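Local coordinates for protein amidohydrolase (Pseudomonas aeruginosa, PDB 2I5G) that probably acts as a metal-dependent dipeptidase of the membrane dipeptidase (M19) family, built on a TIM-barrel fold, at residues A4-A8 and F290-T294; D14-K20 and T248-H254; A37-V43 and I88-N94. The protein carries 2 engineered substitutions. One frame throughout, in Å; residues are numbered along the deposited sequence.

How the contacts relate
The three contacts run from the helical periphery of a TIM barrel to its wall, and along the chain they are nested: contact 3 lies within the loop closed by contact 2, which lies within the loop closed by contact 1. Contacts 2 and 3 have centres about 10 Å apart and share a sheet, since strands 13-17 and 36-40 are neighbours; Asp14 O and Asn38 N, 3.0 Å apart, probably form a hydrogen bond between them. Contact 1 is more remote, its centre about 19 Å from that of contact 2, yet Phe290 CE2 packs on Phe250 CE2 at 4.0 Å. Contacts 2 and 3 include C-terminal strand ends, the end of the barrel where the active site of this family probably lies.

Contact 1 of 3, residues A4-A8 and F290-T294; sequences AELHA and FPNLT
His7 and Pro291 meet at the periphery of the TIM barrel, where the short N-terminal helix 5-8 packs against residues 290-294, which lead into helix 291-299. His7 gives the largest share of the buried surface. With CG swung anti to the backbone N (chi1 -170°), the ring is held out from helix 5-8 and across its neighbour. His7 CB passes Thr294 OG1 at 3.9 Å, and His7 CG has Pro291 CB 3.8 Å away. On one branch His7 ND1 forms an almost straight hydrogen bond to Thr294 OG1, 2.8 Å long, with the hydroxyl oxygen lying in the ring plane; either partner could be the donor. On the other branch His7 CD2 rests against Pro291 CB at 3.6 Å. Between them, Pro291 CA sits over the centre of the His7 ring face, 3.5 Å from its centroid and 14° off the normal, a CH-pi contact. At the tip, His7 NE2 lies 3.6 Å from Pro291 CD. The same nitrogen is hydrogen-bonded to the carbonyl O of Gly32. Bonds at both nitrogens thus fix the rotation of a buried ring, while proline supports its face. Beside it the packing is purely apolar: Leu6 CD1 touches Thr294 CG2 at 4.0 Å.

Contact 2 of 3, residues D14-K20 and T248-H254; sequences DGLIIAK and TDFTQGH
Asp14 and Thr248 cross at about a right angle where the first strand of the TIM barrel, 13-17, meets the chain leaving its last, 244-246: the seam that closes the barrel. Asp14 CG lies opposite its backbone N (chi1 -173°), which carries the carboxylate across to the threonine. OD1 accepts from Thr248 OG1, though the modelled separation is too short to be trusted in detail, and OD2 accepts more weakly from Thr248 N. Asp14 OD2 also takes Leu16 N at 3.0 Å, from above the carboxylate plane, completing an Asx turn at the corner in the chain. Beyond it, side chains lie alongside one another and point the same way: Leu16 with Asp249, Ile17 with Phe250, Ile18 with Thr251. In M19 relatives the corresponding strand end usually carries a metal-binding His-X-Asp; here it reads Leu16-Ile17-Ile18. The backbones are joined by Asp249 N to Leu16 O, Ile18 N to Phe250 O and Lys20 N to Gln252 O, each 2.8 Å. Thr251 to His254 form a type II turn, with Gly253 at a positive phi of 97°. This turn brings the His254 imidazole over the backbone of Lys20, whose N lies 3.5 Å above the ring plane, toward the rim. The ring edge is turned to Ile18 O, and a water in the ring plane links His254 NE2, at 3.1 Å, to Ala19 O, also at 3.1 Å.

Contact 3 of 3, residues A37-V43 and I88-N94; sequences ANCTVSV and ILYGFQN
Gly91 O is gripped twice from the neighbouring strand: Val41 N donates a hydrogen bond of 2.9 Å, and Thr40 CA makes a CA-H...O contact with Gly91 O at 3.3 Å. This is a parallel ladder in the TIM-barrel wall, pairing strands 36-40 and 86-92, whose directions diverge by 44°. Leu89 O is met in the same way by Cys39 N and by Asn38 CA. Helix 47-63 packs on Tyr90, Val41 and Phe92. Val41, beyond the paired residues, spreads its methyls between the two rings: CG1 approaches Tyr90 CD1 obliquely at 3.9 Å, while CG2 comes to the edge of Phe92, close to the ring plane. On the face of Asn38 and Thr40, the lack of a side chain at Gly91 lets Asn38 OD1 lie 3.5 Å from Gly91 CA. Gln93 crosses Thr40 at about a right angle. Its CG, set beside the backbone N (chi1 -79°), carries the extended chain out beside Thr40, and Gln93 NE2 donates to Thr40 OG1 at 3.3 Å. Further along, Gln93 N bonds Ser42 O, 2.9 Å away. Finally Asn94 ND2 donates to Val43 O, 2.8 Å away and close to the plane of the amide.

Contact 1 of 3, residues A4-A8 and F290-T294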
loop_
_atom_site.group_PDB
_atom_site.type_symbol
_atom_site.label_atom_id
_atom_site.label_comp_id
_atom_site.label_asym_id
_atom_site.label_seq_id
_atom_site.Cartn_x
_atom_site.Cartn_y
_atom_site.Cartn_z
ATOM N N ALA A 4 -21.650 32.230 -26.860
ATOM C CA ALA A 4 -20.978 31.543 -27.953
ATOM C C ALA A 4 -19.709 32.342 -28.165
ATOM O O ALA A 4 -18.625 31.790 -28.331
ATOM C CB ALA A 4 -21.824 31.575 -29.201
ATOM N N GLU A 5 -19.860 33.660 -28.156
ATOM C CA GLU A 5 -18.726 34.552 -28.306
ATOM C C GLU A 5 -17.957 34.508 -26.989
ATOM O O GLU A 5 -16.736 34.661 -26.964
ATOM C CB GLU A 5 -19.200 35.981 -28.575
ATOM C CG GLU A 5 -20.011 36.143 -29.838
ATOM C CD GLU A 5 -20.519 37.562 -30.023
ATOM O OE1 GLU A 5 -21.297 38.034 -29.164
ATOM O OE2 GLU A 5 -20.138 38.206 -31.024
ATOM N N LEU A 6 -18.685 34.296 -25.896
ATOM C CA LEU A 6 -18.074 34.234 -24.574
ATOM C C LEU A 6 -17.221 32.971 -24.479
ATOM O O LEU A 6 -16.024 33.035 -24.216
ATOM C CB LEU A 6 -19.151 34.206 -23.495
ATOM C CG LEU A 6 -18.742 34.720 -22.114
ATOM C CD1 LEU A 6 -19.763 34.264 -21.096
ATOM C CD2 LEU A 6 -17.375 34.204 -21.729
ATOM N N HIS A 7 -17.853 31.823 -24.688
ATOM C CA HIS A 7 -17.163 30.547 -24.640
ATOM C C HIS A 7 -15.933 30.640 -25.552
ATOM O O HIS A 7 -14.832 30.238 -25.175
ATOM C CB HIS A 7 -18.106 29.439 -25.130
ATOM C CG HIS A 7 -17.590 28.049 -24.916
ATOM N ND1 HIS A 7 -17.717 27.384 -23.714
ATOM C CD2 HIS A 7 -16.951 27.196 -25.751
ATOM C CE1 HIS A 7 -17.180 26.182 -23.820
ATOM N NE2 HIS A 7 -16.708 26.042 -25.046
ATOM N N ALA A 8 -16.129 31.191 -26.747
ATOM C CA ALA A 8 -15.049 31.323 -27.718
ATOM C C ALA A 8 -13.921 32.215 -27.223
ATOM O O ALA A 8 -12.752 31.867 -27.346
ATOM C CB ALA A 8 -15.594 31.861 -29.037
ATOM N N PHE A 290 -19.400 21.061 -24.782
ATOM C CA PHE A 290 -18.956 21.909 -23.675
ATOM C C PHE A 290 -19.609 23.299 -23.673
ATOM O O PHE A 290 -20.086 23.767 -22.637
ATOM C CB PHE A 290 -17.431 22.056 -23.708
ATOM C CG PHE A 290 -16.748 21.604 -22.449
ATOM C CD1 PHE A 290 -16.837 22.357 -21.282
ATOM C CD2 PHE A 290 -16.031 20.409 -22.421
ATOM C CE1 PHE A 290 -16.224 21.926 -20.107
ATOM C CE2 PHE A 290 -15.417 19.970 -21.253
ATOM C CZ PHE A 290 -15.514 20.730 -20.094
ATOM N N PRO A 291 -19.651 23.971 -24.834
ATOM C CA PRO A 291 -20.260 25.306 -24.903
ATOM C C PRO A 291 -21.691 25.471 -24.381
ATOM O O PRO A 291 -22.129 26.592 -24.135
ATOM C CB PRO A 291 -20.123 25.682 -26.385
ATOM C CG PRO A 291 -19.957 24.371 -27.081
ATOM C CD PRO A 291 -19.095 23.583 -26.140
ATOM N N ASN A 292 -22.421 24.376 -24.199
ATOM C CA ASN A 292 -23.786 24.476 -23.689
ATOM C C ASN A 292 -23.778 24.785 -22.198
ATOM O O ASN A 292 -24.792 25.198 -21.628
ATOM C CB ASN A 292 -24.543 23.172 -23.908
ATOM C CG ASN A 292 -24.657 22.807 -25.360
ATOM O OD1 ASN A 292 -25.174 21.748 -25.703
ATOM N ND2 ASN A 292 -24.172 23.681 -26.228
ATOM N N LEU A 293 -22.627 24.572 -21.569
ATOM C CA LEU A 293 -22.475 24.815 -20.145
ATOM C C LEU A 293 -22.246 26.301 -19.886
ATOM O O LEU A 293 -22.633 26.834 -18.845
ATOM C CB LEU A 293 -21.315 23.975 -19.609
ATOM C CG LEU A 293 -21.120 23.914 -18.094
ATOM C CD1 LEU A 293 -22.451 23.697 -17.390
ATOM C CD2 LEU A 293 -20.151 22.791 -17.774
ATOM N N THR A 294 -21.612 26.970 -20.840
ATOM C CA THR A 294 -21.361 28.399 -20.719
ATOM C C THR A 294 -22.694 29.100 -20.929
ATOM O O THR A 294 -23.077 29.981 -20.162
ATOM C CB THR A 294 -20.349 28.877 -21.782
ATOM O OG1 THR A 294 -19.061 28.318 -21.491
ATOM C CG2 THR A 294 -20.243 30.397 -21.790
#

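Contact 2 of 3, residues D14-K20 and T248-H254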
loop_
_atom_site.group_PDB
_atom_site.type_symbol
_atom_site.label_atom_id
_atom_site.label_comp_id
_atom_site.label_asym_id
_atom_site.label_seq_id
_atom_site.Cartn_x
_atom_site.Cartn_y
_atom_site.Cartn_z
ATOM N N ASP A 14 -11.011 21.599 -18.261
ATOM C CA ASP A 14 -11.761 20.515 -17.643
ATOM C C ASP A 14 -10.875 19.774 -16.665
ATOM O O ASP A 14 -9.837 19.240 -17.038
ATOM C CB ASP A 14 -12.288 19.551 -18.704
ATOM C CG ASP A 14 -13.209 18.493 -18.123
ATOM O OD1 ASP A 14 -13.889 17.804 -18.915
ATOM O OD2 ASP A 14 -13.252 18.350 -16.877
ATOM N N GLY A 15 -11.306 19.746 -15.411
ATOM C CA GLY A 15 -10.547 19.094 -14.360
ATOM C C GLY A 15 -10.324 17.596 -14.484
ATOM O O GLY A 15 -9.416 17.062 -13.847
ATOM N N LEU A 16 -11.141 16.906 -15.275
ATOM C CA LEU A 16 -10.956 15.475 -15.425
ATOM C C LEU A 16 -11.605 14.835 -16.640
ATOM O O LEU A 16 -12.807 14.981 -16.880
ATOM C CB LEU A 16 -11.449 14.731 -14.192
ATOM C CG LEU A 16 -10.841 13.327 -14.191
ATOM C CD1 LEU A 16 -9.569 13.356 -13.354
ATOM C CD2 LEU A 16 -11.811 12.317 -13.631
ATOM N N ILE A 17 -10.791 14.095 -17.384
ATOM C CA ILE A 17 -11.244 13.394 -18.569
ATOM C C ILE A 17 -10.497 12.063 -18.703
ATOM O O ILE A 17 -9.272 12.028 -18.640
ATOM C CB ILE A 17 -11.021 14.260 -19.831
ATOM C CG1 ILE A 17 -12.016 15.419 -19.837
ATOM C CG2 ILE A 17 -11.192 13.425 -21.092
ATOM C CD1 ILE A 17 -11.922 16.318 -21.065
ATOM N N ILE A 18 -11.257 10.974 -18.841
ATOM C CA ILE A 18 -10.725 9.619 -19.025
ATOM C C ILE A 18 -11.468 9.041 -20.216
ATOM O O ILE A 18 -12.299 8.143 -20.071
ATOM C CB ILE A 18 -10.992 8.668 -17.831
ATOM C CG1 ILE A 18 -12.333 8.996 -17.171
ATOM C CG2 ILE A 18 -9.854 8.712 -16.868
ATOM C CD1 ILE A 18 -12.344 10.287 -16.376
ATOM N N ALA A 19 -11.182 9.580 -21.394
ATOM C CA ALA A 19 -11.815 9.130 -22.622
ATOM C C ALA A 19 -10.862 8.229 -23.385
ATOM O O ALA A 19 -9.657 8.259 -23.150
ATOM C CB ALA A 19 -12.181 10.329 -23.477
ATOM N N LYS A 20 -11.408 7.413 -24.284
ATOM C CA LYS A 20 -10.586 6.532 -25.113
ATOM C C LYS A 20 -9.843 7.503 -26.027
ATOM O O LYS A 20 -10.472 8.336 -26.679
ATOM C CB LYS A 20 -11.477 5.612 -25.950
ATOM C CG LYS A 20 -10.729 4.567 -26.757
ATOM C CD LYS A 20 -10.352 3.364 -25.910
ATOM C CE LYS A 20 -11.573 2.508 -25.590
ATOM N NZ LYS A 20 -11.244 1.306 -24.763
ATOM N N THR A 248 -15.722 17.582 -15.510
ATOM C CA THR A 248 -16.736 16.710 -16.105
ATOM C C THR A 248 -16.614 15.223 -15.823
ATOM O O THR A 248 -17.600 14.566 -15.486
ATOM C CB THR A 248 -16.795 16.870 -17.635
ATOM O OG1 THR A 248 -15.669 16.213 -18.230
ATOM C CG2 THR A 248 -16.779 18.335 -18.011
ATOM N N ASP A 249 -15.413 14.685 -15.979
ATOM C CA ASP A 249 -15.200 13.268 -15.752
ATOM C C ASP A 249 -15.727 12.529 -16.983
ATOM O O ASP A 249 -16.364 11.486 -16.869
ATOM C CB ASP A 249 -15.942 12.832 -14.484
ATOM C CG ASP A 249 -15.509 11.466 -13.985
ATOM O OD1 ASP A 249 -14.379 11.042 -14.307
ATOM O OD2 ASP A 249 -16.293 10.820 -13.249
ATOM N N PHE A 250 -15.466 13.093 -18.162
ATOM C CA PHE A 250 -15.891 12.478 -19.418
ATOM C C PHE A 250 -15.187 11.137 -19.637
ATOM O O PHE A 250 -13.959 11.050 -19.554
ATOM C CB PHE A 250 -15.579 13.397 -20.602
ATOM C CG PHE A 250 -16.706 14.318 -20.977
ATOM C CD1 PHE A 250 -17.982 13.814 -21.230
ATOM C CD2 PHE A 250 -16.488 15.689 -21.108
ATOM C CE1 PHE A 250 -19.026 14.660 -21.608
ATOM C CE2 PHE A 250 -17.526 16.544 -21.486
ATOM C CZ PHE A 250 -18.798 16.025 -21.737
ATOM N N THR A 251 -15.970 10.102 -19.923
ATOM C CA THR A 251 -15.439 8.759 -20.158
ATOM C C THR A 251 -15.675 8.377 -21.622
ATOM O O THR A 251 -15.713 7.195 -21.983
ATOM C CB THR A 251 -16.142 7.728 -19.255
ATOM O OG1 THR A 251 -17.530 7.647 -19.605
ATOM C CG2 THR A 251 -16.034 8.142 -17.804
ATOM N N GLN A 252 -15.821 9.404 -22.453
ATOM C CA GLN A 252 -16.084 9.256 -23.878
ATOM C C GLN A 252 -15.280 8.198 -24.637
ATOM O O GLN A 252 -14.048 8.244 -24.700
ATOM C CB GLN A 252 -15.915 10.610 -24.558
ATOM C CG GLN A 252 -16.592 10.696 -25.897
ATOM C CD GLN A 252 -16.562 12.092 -26.468
ATOM O OE1 GLN A 252 -17.038 13.039 -25.845
ATOM N NE2 GLN A 252 -16.003 12.227 -27.665
ATOM N N GLY A 253 -16.003 7.245 -25.222
ATOM C CA GLY A 253 -15.375 6.190 -25.996
ATOM C C GLY A 253 -15.137 4.868 -25.287
ATOM O O GLY A 253 -14.904 3.848 -25.930
ATOM N N HIS A 254 -15.194 4.872 -23.962
ATOM C CA HIS A 254 -14.957 3.644 -23.220
ATOM C C HIS A 254 -16.153 2.719 -23.166
ATOM O O HIS A 254 -17.293 3.149 -23.343
ATOM C CB HIS A 254 -14.477 3.971 -21.808
ATOM C CG HIS A 254 -13.024 4.315 -21.741
ATOM N ND1 HIS A 254 -12.039 3.450 -22.165
ATOM C CD2 HIS A 254 -12.388 5.423 -21.294
ATOM C CE1 HIS A 254 -10.857 4.011 -21.982
ATOM N NE2 HIS A 254 -11.041 5.208 -21.455
HETATM O O HOH W 1 -8.472 6.786 -20.727
HETATM O O HOH W 2 -10.721 0.594 -22.428
#

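Contact 3 of 3, residues A37-V43 and I88-N94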
loop_
_atom_site.group_PDB
_atom_site.type_symbol
_atom_site.label_atom_id
_atom_site.label_comp_id
_atom_site.label_asym_id
_atom_site.label_seq_id
_atom_site.Cartn_x
_atom_site.Cartn_y
_atom_site.Cartn_z
ATOM N N ALA A 37 -7.110 20.339 -20.599
ATOM C CA ALA A 37 -7.765 19.318 -19.799
ATOM C C ALA A 37 -6.820 18.383 -19.043
ATOM O O ALA A 37 -5.759 18.008 -19.545
ATOM C CB ALA A 37 -8.690 18.503 -20.681
ATOM N N ASN A 38 -7.221 18.022 -17.825
ATOM C CA ASN A 38 -6.469 17.091 -16.982
ATOM C C ASN A 38 -6.814 15.692 -17.488
ATOM O O ASN A 38 -7.888 15.168 -17.188
ATOM C CB ASN A 38 -6.908 17.212 -15.513
ATOM C CG ASN A 38 -6.356 16.088 -14.629
ATOM O OD1 ASN A 38 -5.738 15.142 -15.117
ATOM N ND2 ASN A 38 -6.583 16.194 -13.320
ATOM N N CYS A 39 -5.916 15.090 -18.257
ATOM C CA CYS A 39 -6.168 13.757 -18.774
ATOM C C CYS A 39 -5.484 12.681 -17.949
ATOM O O CYS A 39 -4.280 12.734 -17.698
ATOM C CB CYS A 39 -5.730 13.660 -20.235
ATOM S SG CYS A 39 -6.706 14.723 -21.317
ATOM N N THR A 40 -6.278 11.706 -17.527
ATOM C CA THR A 40 -5.795 10.601 -16.727
ATOM C C THR A 40 -5.007 9.586 -17.548
ATOM O O THR A 40 -5.467 9.117 -18.586
ATOM C CB THR A 40 -6.970 9.884 -16.053
ATOM O OG1 THR A 40 -7.716 10.828 -15.277
ATOM C CG2 THR A 40 -6.476 8.774 -15.153
ATOM N N VAL A 41 -3.814 9.252 -17.062
ATOM C CA VAL A 41 -2.950 8.282 -17.720
ATOM C C VAL A 41 -2.594 7.158 -16.732
ATOM O O VAL A 41 -1.654 6.390 -16.954
ATOM C CB VAL A 41 -1.639 8.950 -18.223
ATOM C CG1 VAL A 41 -1.965 10.161 -19.094
ATOM C CG2 VAL A 41 -0.783 9.367 -17.054
ATOM N N SER A 42 -3.358 7.059 -15.646
ATOM C CA SER A 42 -3.095 6.045 -14.632
ATOM C C SER A 42 -4.166 6.020 -13.546
ATOM O O SER A 42 -4.627 7.073 -13.093
ATOM C CB SER A 42 -1.721 6.313 -13.992
ATOM O OG SER A 42 -1.463 5.477 -12.876
ATOM N N VAL A 43 -4.559 4.814 -13.135
ATOM C CA VAL A 43 -5.550 4.645 -12.071
ATOM C C VAL A 43 -5.192 3.479 -11.141
ATOM O O VAL A 43 -5.150 3.652 -9.926
ATOM C CB VAL A 43 -7.002 4.493 -12.647
ATOM C CG1 VAL A 43 -6.958 3.824 -13.971
ATOM C CG2 VAL A 43 -7.892 3.713 -11.688
ATOM N N ILE A 88 -3.026 19.530 -23.238
ATOM C CA ILE A 88 -3.241 18.299 -22.494
ATOM C C ILE A 88 -2.302 18.195 -21.306
ATOM O O ILE A 88 -1.084 18.161 -21.456
ATOM C CB ILE A 88 -3.090 17.071 -23.417
ATOM C CG1 ILE A 88 -4.280 17.033 -24.378
ATOM C CG2 ILE A 88 -3.021 15.782 -22.603
ATOM C CD1 ILE A 88 -4.248 15.883 -25.343
ATOM N N LEU A 89 -2.900 18.165 -20.120
ATOM C CA LEU A 89 -2.166 18.079 -18.866
ATOM C C LEU A 89 -2.302 16.676 -18.269
ATOM O O LEU A 89 -3.394 16.254 -17.882
ATOM C CB LEU A 89 -2.706 19.142 -17.898
ATOM C CG LEU A 89 -2.449 19.008 -16.391
ATOM C CD1 LEU A 89 -0.970 18.808 -16.146
ATOM C CD2 LEU A 89 -2.967 20.249 -15.652
ATOM N N TYR A 90 -1.184 15.958 -18.196
ATOM C CA TYR A 90 -1.182 14.599 -17.660
ATOM C C TYR A 90 -1.506 14.506 -16.185
ATOM O O TYR A 90 -0.928 15.234 -15.368
ATOM C CB TYR A 90 0.174 13.929 -17.884
ATOM C CG TYR A 90 0.485 13.638 -19.325
ATOM C CD1 TYR A 90 -0.537 13.551 -20.276
ATOM C CD2 TYR A 90 1.795 13.396 -19.733
ATOM C CE1 TYR A 90 -0.259 13.224 -21.593
ATOM C CE2 TYR A 90 2.086 13.068 -21.052
ATOM C CZ TYR A 90 1.054 12.981 -21.976
ATOM O OH TYR A 90 1.333 12.633 -23.275
ATOM N N GLY A 91 -2.407 13.582 -15.847
ATOM C CA GLY A 91 -2.784 13.383 -14.461
ATOM C C GLY A 91 -2.877 11.924 -14.043
ATOM O O GLY A 91 -3.089 11.031 -14.876
ATOM N N PHE A 92 -2.696 11.681 -12.746
ATOM C CA PHE A 92 -2.798 10.335 -12.179
ATOM C C PHE A 92 -3.983 10.355 -11.228
ATOM O O PHE A 92 -4.184 11.327 -10.495
ATOM C CB PHE A 92 -1.574 9.966 -11.332
ATOM C CG PHE A 92 -0.298 9.822 -12.098
ATOM C CD1 PHE A 92 -0.261 9.970 -13.478
ATOM C CD2 PHE A 92 0.875 9.501 -11.426
ATOM C CE1 PHE A 92 0.928 9.796 -14.173
ATOM C CE2 PHE A 92 2.068 9.323 -12.112
ATOM C CZ PHE A 92 2.095 9.472 -13.486
ATOM N N GLN A 93 -4.770 9.292 -11.224
ATOM C CA GLN A 93 -5.877 9.242 -10.295
ATOM C C GLN A 93 -5.489 8.325 -9.141
ATOM O O GLN A 93 -6.334 7.853 -8.383
ATOM C CB GLN A 93 -7.146 8.757 -10.991
ATOM C CG GLN A 93 -7.819 9.847 -11.804
ATOM C CD GLN A 93 -9.327 9.677 -11.884
ATOM O OE1 GLN A 93 -10.017 9.613 -10.856
ATOM N NE2 GLN A 93 -9.850 9.611 -13.107
ATOM N N ASN A 94 -4.189 8.085 -9.011
ATOM C CA ASN A 94 -3.676 7.233 -7.948
ATOM C C ASN A 94 -2.195 7.524 -7.724
ATOM O O ASN A 94 -1.441 7.703 -8.677
ATOM C CB ASN A 94 -3.849 5.760 -8.321
ATOM C CG ASN A 94 -3.804 4.840 -7.115
ATOM O OD1 ASN A 94 -3.204 5.163 -6.092
ATOM N ND2 ASN A 94 -4.432 3.679 -7.236
#